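Local coordinates for mandelate racemase/muconate lactonizing enzyme (Polaromonas sp., PDB 2OG9), which probably catalyses racemisation or a related reaction of a carboxylate substrate, as a TIM-barrel member of the enolase superfamily named for mandelate racemase, at residues A[209-214]-A[234-239]; A[263-268]-A[284-289]. All coordinates share one frame; numbering follows the deposited sequence.

How the interactions relate
Both contacts belong to one parallel sheet of the TIM barrel, where strands 210-213, 238-239, 261-263 and 284-285 lie next to one another in chain order. Interaction 1 pairs the first two of these and is complete before interaction 2 pairs the last two; their centres are about 16 Å apart. They meet through Glu239 and Val236 on one side and Glu265, Met286 and Tyr284 on the other: the carboxylates of Glu239 and Glu265 come very close, Glu239 CD lies 3.5 Å from Met286 SE, and Tyr284 packs against the backbone of Val236. Asp213, Glu239 and Glu265 thus gather at the strand ends, consistent with the acidic centre of enolase-superfamily enzymes.

Interaction 1: residues A[209-214]-A[234-239]; sequences PLMVDA and NLVWIE
Met211, a selenomethionine, lays its methyl over the six-membered ring of Trp237, CE standing 3.7 Å from the ring centroid and 19° off the normal, displaced toward the rim. Its chain bends to get there, CG between the backbone N and carbonyl carbon (chi1 41°), and makes a CH-pi contact. Tyr152, Tyr284 and Trp333 also meet the Trp237 ring. On the other face of the sheet, that of Val212 and Ile238, the packing stays tight: Val212 CG2 touches Leu235 CD1 at 3.7 Å and Val212 lies alongside Ile238, against helices 190-204 and 220-230. Four backbone bonds tie the parallel strands, from Val236 N to Leu210 O at 2.7 Å through to Ala214 N and Glu239 O at 2.9 Å. Packing is looser at the start of the strands, where Pro209 makes a small contact with Val236, both partly exposed. There a water joins Leu210 N to the carbonyl O of Asn234, whose exposed side chain leads away and packs on Arg225 of a second subunit. At the C-terminal ends Asp213 OD2 and Glu239 OE2, two acceptors, come within 3.0 Å; Lys182 forms a salt bridge with Asp213 and a long, weak ion pair with Glu239. Strand 210-213, helix 220-230 and strand 238-239 make a beta-alpha-beta unit of the barrel, its acidic residues in positions consistent with metal-binding carboxylates of enolase-superfamily relatives, though no metal is modelled at them.

Interaction 2: residues A[263-268]-A[284-289]; sequences TGEMLT and YLMPDA
Thr263 and the pair Tyr284 and Met286 are joined by two backbone hydrogen bonds. Met286 N donates to Thr263 O at 3.0 Å, approaching from 36° above the carbonyl plane, while Thr263 N reaches Tyr284 O at a longer 3.3 Å. Regular pairing ends after this single parallel bridge, yet the chains stay close at Gly264 and Met286, and Glu265 CA approaches Met286 O to 3.2 Å as a CA-H...O contact. Further on a water joins them: it donates to Gly264 O (2.8 Å) and to Leu267 O, and accepts from Asp288 N at 3.0 Å, tying both ends of the type I turn from Gly264 to Leu267 to the segment opposite. The polar ends of Thr263 and Asp288 find their partners outside the two segments: Thr263 OG1 bonds to Glu240, and Asp288 binds Tyr67 through OD2 while its OD1 caps the following helix at Arg291 N. Packing is modest and gathers around Thr263 O, against which Met286 CB lies at 3.7 Å and Leu285 CD1 at 4.0 Å. Gly264 packs against Met286 with no side chain between them, at a positive phi (120°) that suits glycine. Leu285 also touches helix 295-307, and Leu267 helix 270-278. Main-chain bonds and a water with three bonds to backbone atoms thus probably set the backbone course of the two segments, whereas the Asp288 carboxylate is fixed by its own partners.

Interaction 1: residues A[209-214]-A[234-239]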
loop_
_atom_site.group_PDB
_atom_site.type_symbol
_atom_site.label_atom_id
_atom_site.label_comp_id
_atom_site.label_asym_id
_atom_site.label_seq_id
_atom_site.Cartn_x
_atom_site.Cartn_y
_atom_site.Cartn_z
ATOM N N PRO A 209 -34.352 15.757 -13.732
ATOM C CA PRO A 209 -33.300 15.291 -12.823
ATOM C C PRO A 209 -33.731 15.413 -11.367
ATOM O O PRO A 209 -34.289 16.435 -10.960
ATOM C CB PRO A 209 -32.124 16.211 -13.150
ATOM C CG PRO A 209 -32.342 16.523 -14.617
ATOM C CD PRO A 209 -33.835 16.784 -14.655
ATOM N N LEU A 210 -33.466 14.367 -10.586
ATOM C CA LEU A 210 -33.823 14.356 -9.171
ATOM C C LEU A 210 -32.651 13.961 -8.282
ATOM O O LEU A 210 -31.885 13.053 -8.615
ATOM C CB LEU A 210 -34.965 13.372 -8.909
ATOM C CG LEU A 210 -36.336 13.596 -9.549
ATOM C CD1 LEU A 210 -37.284 12.513 -9.050
ATOM C CD2 LEU A 210 -36.878 14.978 -9.195
HETATM N N MSE A 211 -32.515 14.647 -7.153
HETATM C CA MSE A 211 -31.464 14.335 -6.189
HETATM C C MSE A 211 -32.063 14.363 -4.793
HETATM O O MSE A 211 -33.099 14.978 -4.579
HETATM C CB MSE A 211 -30.290 15.332 -6.276
HETATM C CG MSE A 211 -30.657 16.795 -6.458
HETATM SE SE MSE A 211 -30.831 17.267 -8.331
HETATM C CE MSE A 211 -29.071 18.046 -8.676
ATOM N N VAL A 212 -31.431 13.674 -3.848
ATOM C CA VAL A 212 -31.924 13.671 -2.477
ATOM C C VAL A 212 -30.818 14.103 -1.520
ATOM O O VAL A 212 -29.626 13.947 -1.810
ATOM C CB VAL A 212 -32.467 12.278 -2.054
ATOM C CG1 VAL A 212 -33.600 11.858 -2.982
ATOM C CG2 VAL A 212 -31.352 11.244 -2.067
ATOM N N ASP A 213 -31.224 14.657 -0.381
ATOM C CA ASP A 213 -30.303 15.141 0.640
ATOM C C ASP A 213 -30.729 14.519 1.968
ATOM O O ASP A 213 -31.822 14.805 2.461
ATOM C CB ASP A 213 -30.405 16.666 0.717
ATOM C CG ASP A 213 -29.319 17.292 1.565
ATOM O OD1 ASP A 213 -28.671 16.579 2.362
ATOM O OD2 ASP A 213 -29.121 18.519 1.436
ATOM N N ALA A 214 -29.875 13.675 2.545
ATOM C CA ALA A 214 -30.196 13.008 3.809
ATOM C C ALA A 214 -29.724 13.783 5.031
ATOM O O ALA A 214 -30.034 13.416 6.166
ATOM C CB ALA A 214 -29.604 11.601 3.822
ATOM N N ASN A 234 -32.272 6.273 -10.329
ATOM C CA ASN A 234 -31.345 7.015 -11.183
ATOM C C ASN A 234 -31.250 8.479 -10.765
ATOM O O ASN A 234 -31.343 9.386 -11.599
ATOM C CB ASN A 234 -31.767 6.943 -12.652
ATOM C CG ASN A 234 -31.492 5.593 -13.271
ATOM O OD1 ASN A 234 -30.431 5.006 -13.058
ATOM N ND2 ASN A 234 -32.440 5.097 -14.059
ATOM N N LEU A 235 -31.073 8.707 -9.470
ATOM C CA LEU A 235 -30.958 10.062 -8.951
ATOM C C LEU A 235 -29.634 10.653 -9.417
ATOM O O LEU A 235 -28.693 9.917 -9.710
ATOM C CB LEU A 235 -30.984 10.049 -7.424
ATOM C CG LEU A 235 -32.219 9.472 -6.732
ATOM C CD1 LEU A 235 -31.951 9.405 -5.235
ATOM C CD2 LEU A 235 -33.441 10.334 -7.038
ATOM N N VAL A 236 -29.564 11.978 -9.489
ATOM C CA VAL A 236 -28.333 12.643 -9.893
ATOM C C VAL A 236 -27.311 12.341 -8.804
ATOM O O VAL A 236 -26.147 12.062 -9.087
ATOM C CB VAL A 236 -28.525 14.168 -10.010
ATOM C CG1 VAL A 236 -27.214 14.826 -10.405
ATOM C CG2 VAL A 236 -29.607 14.476 -11.038
ATOM N N TRP A 237 -27.756 12.401 -7.551
ATOM C CA TRP A 237 -26.880 12.093 -6.431
ATOM C C TRP A 237 -27.639 11.906 -5.126
ATOM O O TRP A 237 -28.820 12.242 -5.023
ATOM C CB TRP A 237 -25.810 13.188 -6.243
ATOM C CG TRP A 237 -26.311 14.527 -5.742
ATOM C CD1 TRP A 237 -27.016 14.775 -4.591
ATOM C CD2 TRP A 237 -26.091 15.805 -6.353
ATOM N NE1 TRP A 237 -27.242 16.126 -4.454
ATOM C CE2 TRP A 237 -26.686 16.779 -5.520
ATOM C CE3 TRP A 237 -25.444 16.220 -7.525
ATOM C CZ2 TRP A 237 -26.652 18.149 -5.824
ATOM C CZ3 TRP A 237 -25.411 17.583 -7.826
ATOM C CH2 TRP A 237 -26.011 18.527 -6.978
ATOM N N ILE A 238 -26.947 11.325 -4.151
ATOM C CA ILE A 238 -27.474 11.132 -2.809
ATOM C C ILE A 238 -26.501 11.970 -1.985
ATOM O O ILE A 238 -25.311 11.659 -1.899
ATOM C CB ILE A 238 -27.426 9.653 -2.384
ATOM C CG1 ILE A 238 -28.448 8.854 -3.210
ATOM C CG2 ILE A 238 -27.706 9.538 -0.879
ATOM C CD1 ILE A 238 -28.439 7.353 -2.948
ATOM N N GLU A 239 -27.018 13.043 -1.399
ATOM C CA GLU A 239 -26.217 13.998 -0.639
ATOM C C GLU A 239 -26.156 13.779 0.874
ATOM O O GLU A 239 -27.177 13.545 1.522
ATOM C CB GLU A 239 -26.754 15.401 -0.948
ATOM C CG GLU A 239 -25.990 16.571 -0.363
ATOM C CD GLU A 239 -26.594 17.896 -0.805
ATOM O OE1 GLU A 239 -27.114 17.951 -1.938
ATOM O OE2 GLU A 239 -26.545 18.880 -0.037
HETATM O O HOH W 1 -32.594 12.020 -11.942
#

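Interaction 2: residues A[263-268]-A[284-289]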
loop_
_atom_site.group_PDB
_atom_site.type_symbol
_atom_site.label_atom_id
_atom_site.label_comp_id
_atom_site.label_asym_id
_atom_site.label_seq_id
_atom_site.Cartn_x
_atom_site.Cartn_y
_atom_site.Cartn_z
ATOM N N THR A 263 -20.938 15.083 -1.103
ATOM C CA THR A 263 -20.678 15.508 0.264
ATOM C C THR A 263 -19.617 16.604 0.289
ATOM O O THR A 263 -19.006 16.906 -0.738
ATOM C CB THR A 263 -20.213 14.315 1.127
ATOM O OG1 THR A 263 -20.110 14.727 2.496
ATOM C CG2 THR A 263 -18.867 13.800 0.646
ATOM N N GLY A 264 -19.421 17.210 1.457
ATOM C CA GLY A 264 -18.420 18.253 1.599
ATOM C C GLY A 264 -18.930 19.618 2.029
ATOM O O GLY A 264 -18.145 20.467 2.452
ATOM N N GLU A 265 -20.241 19.834 1.941
ATOM C CA GLU A 265 -20.822 21.124 2.304
ATOM C C GLU A 265 -20.541 21.561 3.739
ATOM O O GLU A 265 -20.542 22.754 4.033
ATOM C CB GLU A 265 -22.340 21.110 2.064
ATOM C CG GLU A 265 -23.098 20.106 2.923
ATOM C CD GLU A 265 -24.556 19.955 2.521
ATOM O OE1 GLU A 265 -25.382 20.816 2.895
ATOM O OE2 GLU A 265 -24.874 18.968 1.823
HETATM N N MSE A 266 -20.281 20.610 4.631
HETATM C CA MSE A 266 -20.021 20.947 6.032
HETATM C C MSE A 266 -18.565 21.265 6.364
HETATM O O MSE A 266 -18.273 21.847 7.413
HETATM C CB MSE A 266 -20.482 19.804 6.941
HETATM C CG MSE A 266 -21.959 19.478 6.834
HETATM SE SE MSE A 266 -23.046 21.028 7.224
HETATM C CE MSE A 266 -22.631 21.190 9.112
ATOM N N LEU A 267 -17.657 20.882 5.473
ATOM C CA LEU A 267 -16.229 21.081 5.693
ATOM C C LEU A 267 -15.826 22.557 5.695
ATOM O O LEU A 267 -16.425 23.371 4.996
ATOM C CB LEU A 267 -15.440 20.285 4.644
ATOM C CG LEU A 267 -15.857 18.805 4.590
ATOM C CD1 LEU A 267 -14.950 18.031 3.644
ATOM C CD2 LEU A 267 -15.795 18.204 5.995
ATOM N N THR A 268 -14.807 22.893 6.481
ATOM C CA THR A 268 -14.373 24.281 6.599
ATOM C C THR A 268 -12.929 24.599 6.226
ATOM O O THR A 268 -12.411 25.641 6.623
ATOM C CB THR A 268 -14.616 24.797 8.037
ATOM O OG1 THR A 268 -13.898 23.977 8.969
ATOM C CG2 THR A 268 -16.091 24.741 8.378
ATOM N N TYR A 284 -19.405 13.834 -6.303
ATOM C CA TYR A 284 -19.664 15.271 -6.436
ATOM C C TYR A 284 -19.152 15.941 -5.165
ATOM O O TYR A 284 -19.701 15.719 -4.086
ATOM C CB TYR A 284 -21.164 15.572 -6.546
ATOM C CG TYR A 284 -21.794 15.289 -7.893
ATOM C CD1 TYR A 284 -21.719 16.214 -8.936
ATOM C CD2 TYR A 284 -22.467 14.093 -8.123
ATOM C CE1 TYR A 284 -22.304 15.947 -10.182
ATOM C CE2 TYR A 284 -23.049 13.816 -9.353
ATOM C CZ TYR A 284 -22.962 14.741 -10.377
ATOM O OH TYR A 284 -23.510 14.428 -11.600
ATOM N N LEU A 285 -18.109 16.757 -5.283
ATOM C CA LEU A 285 -17.581 17.455 -4.119
ATOM C C LEU A 285 -18.385 18.746 -3.974
ATOM O O LEU A 285 -18.636 19.443 -4.963
ATOM C CB LEU A 285 -16.094 17.776 -4.313
ATOM C CG LEU A 285 -15.371 18.304 -3.073
ATOM C CD1 LEU A 285 -15.276 17.196 -2.022
ATOM C CD2 LEU A 285 -13.979 18.784 -3.463
HETATM N N MSE A 286 -18.780 19.073 -2.751
HETATM C CA MSE A 286 -19.588 20.266 -2.529
HETATM C C MSE A 286 -18.967 21.317 -1.627
HETATM O O MSE A 286 -19.480 21.607 -0.544
HETATM C CB MSE A 286 -20.955 19.854 -1.981
HETATM C CG MSE A 286 -21.667 18.853 -2.877
HETATM SE SE MSE A 286 -23.467 18.502 -2.261
HETATM C CE MSE A 286 -24.359 20.117 -2.915
ATOM N N PRO A 287 -17.858 21.918 -2.069
ATOM C CA PRO A 287 -17.197 22.945 -1.267
ATOM C C PRO A 287 -18.068 24.192 -1.184
ATOM O O PRO A 287 -18.827 24.491 -2.107
ATOM C CB PRO A 287 -15.896 23.185 -2.023
ATOM C CG PRO A 287 -16.297 22.964 -3.448
ATOM C CD PRO A 287 -17.170 21.724 -3.357
ATOM N N ASP A 288 -17.966 24.894 -0.063
ATOM C CA ASP A 288 -18.718 26.120 0.188
ATOM C C ASP A 288 -17.644 27.193 0.378
ATOM O O ASP A 288 -16.973 27.224 1.410
ATOM C CB ASP A 288 -19.548 25.935 1.468
ATOM C CG ASP A 288 -20.344 27.170 1.851
ATOM O OD1 ASP A 288 -19.906 28.296 1.537
ATOM O OD2 ASP A 288 -21.402 27.011 2.495
ATOM N N ALA A 289 -17.467 28.058 -0.620
ATOM C CA ALA A 289 -16.439 29.096 -0.556
ATOM C C ALA A 289 -16.390 29.873 0.766
ATOM O O ALA A 289 -15.368 29.869 1.450
ATOM C CB ALA A 289 -16.586 30.060 -1.740
HETATM O O HOH W 2 -17.197 23.066 2.182
#